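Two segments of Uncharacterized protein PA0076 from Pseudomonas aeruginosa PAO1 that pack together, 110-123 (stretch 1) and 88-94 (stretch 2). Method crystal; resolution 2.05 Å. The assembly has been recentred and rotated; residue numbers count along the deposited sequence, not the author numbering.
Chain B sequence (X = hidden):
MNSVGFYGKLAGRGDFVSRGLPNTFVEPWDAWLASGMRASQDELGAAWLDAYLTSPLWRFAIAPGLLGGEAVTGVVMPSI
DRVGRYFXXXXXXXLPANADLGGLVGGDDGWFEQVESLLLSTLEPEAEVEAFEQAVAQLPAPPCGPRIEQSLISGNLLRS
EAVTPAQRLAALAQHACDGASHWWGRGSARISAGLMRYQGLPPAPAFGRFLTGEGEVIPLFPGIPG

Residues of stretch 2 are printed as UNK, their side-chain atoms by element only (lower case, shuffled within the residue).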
# COMPACT_ATOMS: atom_id res chain seq x y z
N GLY B 110 11.80 -4.37 17.07
CA GLY B 110 12.33 -5.20 18.16
C GLY B 110 12.49 -6.68 17.88
O GLY B 110 13.57 -7.25 18.15
N TRP B 111 11.41 -7.31 17.37
CA TRP B 111 11.45 -8.75 17.04
C TRP B 111 12.59 -9.05 16.03
O TRP B 111 13.38 -9.96 16.17
CB TRP B 111 10.10 -9.19 16.46
CG TRP B 111 9.98 -10.65 16.28
CD1 TRP B 111 9.75 -11.61 17.26
CD2 TRP B 111 10.16 -11.37 15.05
NE1 TRP B 111 9.75 -12.85 16.69
CE2 TRP B 111 9.99 -12.73 15.34
CE3 TRP B 111 10.43 -10.97 13.72
CZ2 TRP B 111 10.10 -13.71 14.35
CZ3 TRP B 111 10.53 -11.94 12.74
CH2 TRP B 111 10.36 -13.29 13.06
N PHE B 112 12.62 -8.23 14.99
CA PHE B 112 13.63 -8.35 13.93
C PHE B 112 15.13 -8.18 14.42
O PHE B 112 16.06 -8.90 14.01
CB PHE B 112 13.26 -7.35 12.83
CG PHE B 112 11.97 -7.72 12.09
CD1 PHE B 112 11.98 -8.72 11.14
CD2 PHE B 112 10.76 -7.09 12.38
CE1 PHE B 112 10.78 -9.13 10.47
CE2 PHE B 112 9.54 -7.48 11.74
CZ PHE B 112 9.56 -8.48 10.78
N GLU B 113 15.31 -7.20 15.28
CA GLU B 113 16.60 -6.98 15.94
C GLU B 113 17.00 -8.19 16.79
O GLU B 113 18.13 -8.67 16.70
CB GLU B 113 16.52 -5.70 16.75
CG GLU B 113 16.53 -4.49 15.85
CD GLU B 113 16.23 -3.18 16.55
OE1 GLU B 113 15.94 -3.17 17.75
OE2 GLU B 113 16.26 -2.15 15.88
N GLN B 114 16.04 -8.74 17.54
CA GLN B 114 16.29 -9.97 18.29
C GLN B 114 16.62 -11.11 17.36
O GLN B 114 17.48 -11.90 17.66
CB GLN B 114 15.08 -10.43 19.13
CG GLN B 114 14.52 -9.40 20.06
CD GLN B 114 13.28 -9.89 20.88
OE1 GLN B 114 13.20 -11.08 21.27
NE2 GLN B 114 12.34 -8.95 21.18
N VAL B 115 15.91 -11.26 16.24
CA VAL B 115 16.21 -12.33 15.34
C VAL B 115 17.60 -12.12 14.75
O VAL B 115 18.35 -13.08 14.63
CB VAL B 115 15.18 -12.48 14.17
CG1 VAL B 115 15.74 -13.44 13.15
CG2 VAL B 115 13.86 -12.99 14.71
N GLU B 116 17.91 -10.90 14.33
CA GLU B 116 19.27 -10.60 13.79
C GLU B 116 20.37 -10.93 14.80
O GLU B 116 21.41 -11.50 14.44
CB GLU B 116 19.41 -9.14 13.40
CG GLU B 116 18.58 -8.72 12.15
CD GLU B 116 18.74 -7.25 11.85
OE1 GLU B 116 19.23 -6.53 12.77
OE2 GLU B 116 18.41 -6.77 10.71
N SER B 117 20.14 -10.62 16.07
CA SER B 117 21.17 -10.97 17.09
C SER B 117 21.36 -12.47 17.16
O SER B 117 22.48 -12.99 17.34
CB SER B 117 20.82 -10.33 18.42
OG SER B 117 21.40 -11.05 19.46
N LEU B 118 20.29 -13.24 16.96
CA LEU B 118 20.47 -14.70 17.05
C LEU B 118 21.26 -15.24 15.87
O LEU B 118 22.12 -16.05 16.03
CB LEU B 118 19.13 -15.43 17.14
CG LEU B 118 18.40 -15.29 18.46
CD1 LEU B 118 17.15 -16.12 18.37
CD2 LEU B 118 19.26 -15.71 19.66
N LEU B 119 20.91 -14.82 14.66
CA LEU B 119 21.67 -15.21 13.47
C LEU B 119 23.17 -14.81 13.62
O LEU B 119 24.07 -15.55 13.19
CB LEU B 119 21.10 -14.49 12.26
CG LEU B 119 19.70 -14.92 11.74
CD1 LEU B 119 19.16 -13.96 10.65
CD2 LEU B 119 19.75 -16.27 11.18
N LEU B 120 23.41 -13.60 14.13
CA LEU B 120 24.80 -13.09 14.27
C LEU B 120 25.58 -13.99 15.25
O LEU B 120 26.70 -14.38 14.96
CB LEU B 120 24.80 -11.61 14.69
CG LEU B 120 24.32 -10.74 13.54
CD1 LEU B 120 23.80 -9.42 14.04
CD2 LEU B 120 25.30 -10.52 12.42
N SER B 121 24.93 -14.44 16.31
CA SER B 121 25.53 -15.31 17.29
C SER B 121 26.17 -16.54 16.68
O SER B 121 27.13 -17.10 17.25
CB SER B 121 24.50 -15.71 18.39
OG SER B 121 23.65 -16.78 17.96
N THR B 122 25.67 -17.00 15.52
CA THR B 122 26.19 -18.24 14.92
C THR B 122 27.50 -18.01 14.19
O THR B 122 28.11 -18.96 13.70
CB THR B 122 25.17 -18.93 13.88
OG1 THR B 122 25.03 -18.11 12.72
CG2 THR B 122 23.83 -19.18 14.54
N LEU B 123 27.91 -16.77 14.03
CA LEU B 123 29.20 -16.50 13.36
C LEU B 123 30.36 -16.55 14.36
O LEU B 123 31.52 -16.59 13.96
CB LEU B 123 29.19 -15.13 12.74
CG LEU B 123 28.17 -14.82 11.66
CD1 LEU B 123 28.13 -13.34 11.50
CD2 LEU B 123 28.54 -15.48 10.32
N UNK B 88 22.56 -19.38 2.67
CA UNK B 88 22.04 -18.52 3.73
C UNK B 88 21.43 -19.26 4.91
O UNK B 88 21.10 -20.42 4.82
c UNK B 88 22.04 -18.98 1.36
c UNK B 88 21.39 -17.64 1.66
c UNK B 88 20.95 -17.72 3.02
N UNK B 89 21.31 -18.56 6.01
CA UNK B 89 20.61 -19.08 7.20
C UNK B 89 19.42 -18.16 7.41
O UNK B 89 19.53 -16.94 7.44
c UNK B 89 21.51 -19.00 8.43
c UNK B 89 20.92 -19.42 9.80
c UNK B 89 20.56 -20.87 9.80
c UNK B 89 21.96 -19.17 10.84
N UNK B 90 18.27 -18.77 7.58
CA UNK B 90 17.05 -18.01 7.72
C UNK B 90 16.40 -18.40 9.01
O UNK B 90 16.34 -19.56 9.29
c UNK B 90 14.84 -17.49 6.56
c UNK B 90 16.07 -18.36 6.53
o UNK B 90 16.74 -18.17 5.30
N UNK B 91 15.94 -17.41 9.76
CA UNK B 91 14.95 -17.62 10.82
C UNK B 91 13.59 -17.05 10.31
O UNK B 91 13.52 -15.90 9.84
c UNK B 91 14.27 -16.93 13.17
c UNK B 91 16.71 -17.52 12.59
c UNK B 91 15.38 -16.91 12.09
N UNK B 92 12.56 -17.89 10.38
CA UNK B 92 11.23 -17.58 9.79
C UNK B 92 10.09 -17.93 10.73
O UNK B 92 10.10 -18.97 11.38
c UNK B 92 11.06 -18.34 8.52
N UNK B 93 9.13 -17.01 10.81
CA UNK B 93 7.87 -17.29 11.46
C UNK B 93 6.72 -17.34 10.43
O UNK B 93 6.46 -16.39 9.71
s UNK B 93 6.12 -16.47 13.29
c UNK B 93 7.60 -16.20 12.47
N UNK B 94 6.04 -18.47 10.39
CA UNK B 94 4.89 -18.64 9.52
C UNK B 94 3.62 -18.06 10.14
O UNK B 94 3.32 -18.35 11.23
c UNK B 94 4.26 -21.84 7.52
c UNK B 94 5.12 -20.61 7.90
c UNK B 94 6.58 -20.93 7.90
c UNK B 94 4.69 -20.12 9.28

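Position 88 precedes the strand and carries three side-chain carbons that close a ring onto the backbone nitrogen. This is the signature of proline, and the residue is Pro88; its ring makes no contact with the helix.

The strand begins at position 89, where four carbons fork at the second. The CA-to-CB bond points toward the helix, and the side chain meets both Leu119 and Thr122. Two terminal methyls on a branched second carbon fit leucine, here Leu89 with chi1 t and chi2 p. Its CG lies 3.6 Å from CD2 of Leu119, and its CD2 lies 3.8 Å from OG1 of Thr122. That hydroxyl is already engaged, donating to the backbone O of Leu119 (OG1 to O, 2.8 Å), so it can lie against a methyl group without being left unpaired.

At position 90 one carbon bears an oxygen and a further carbon, and the CA-to-CB bond points away from the helix. A first carbon bearing both a hydroxyl and a methyl identifies Thr90, whose OG1 is hydrogen-bonded elsewhere in the structure.

Position 91 has three carbons, two of them attached to the first, and its CA-to-CB bond again points toward the helix, where the side chain touches Val115 and Leu119. Branching at CB without a heteroatom indicates valine. CB of Val91 packs 3.6 Å from CG1 of Val115, while its CG2 is 3.6 Å from CD2 of Leu119; the latter methyl therefore touches both Leu89 and Val91.

A single carbon, directed away from the helix, marks position 92 as Ala92. At position 93 one carbon is followed by sulfur; the CA-to-CB bond points toward the helix and CB lies 4.0 Å from CZ2 of Trp111, approaching the indole ring obliquely. A lone carbon and a sulfur define Cys93. Position 94 again has four carbons forked at the second; it is Leu94, beyond reach of the helix.

The contact follows from two periodicities. Alternation along the strand brings residues 89, 91 and 93 to the helical side, whereas Trp111, Val115 and Leu119 recur every four residues along the helix. Because the two segments run in roughly opposite directions, at 148°, these series meet in reverse order: the CA atoms of Val115 and Val91 are 7.1 Å apart, and those of Leu119 and Leu89 are 7.4 Å apart. No hydrogen bond crosses the interface. The 334 Å² buried in total, both sides summed, instead reflects close packing of predominantly apolar side chains, with Thr122 extending the contact just beyond the Leu119 turn.

Stretch 2 88-94: PLTVACL
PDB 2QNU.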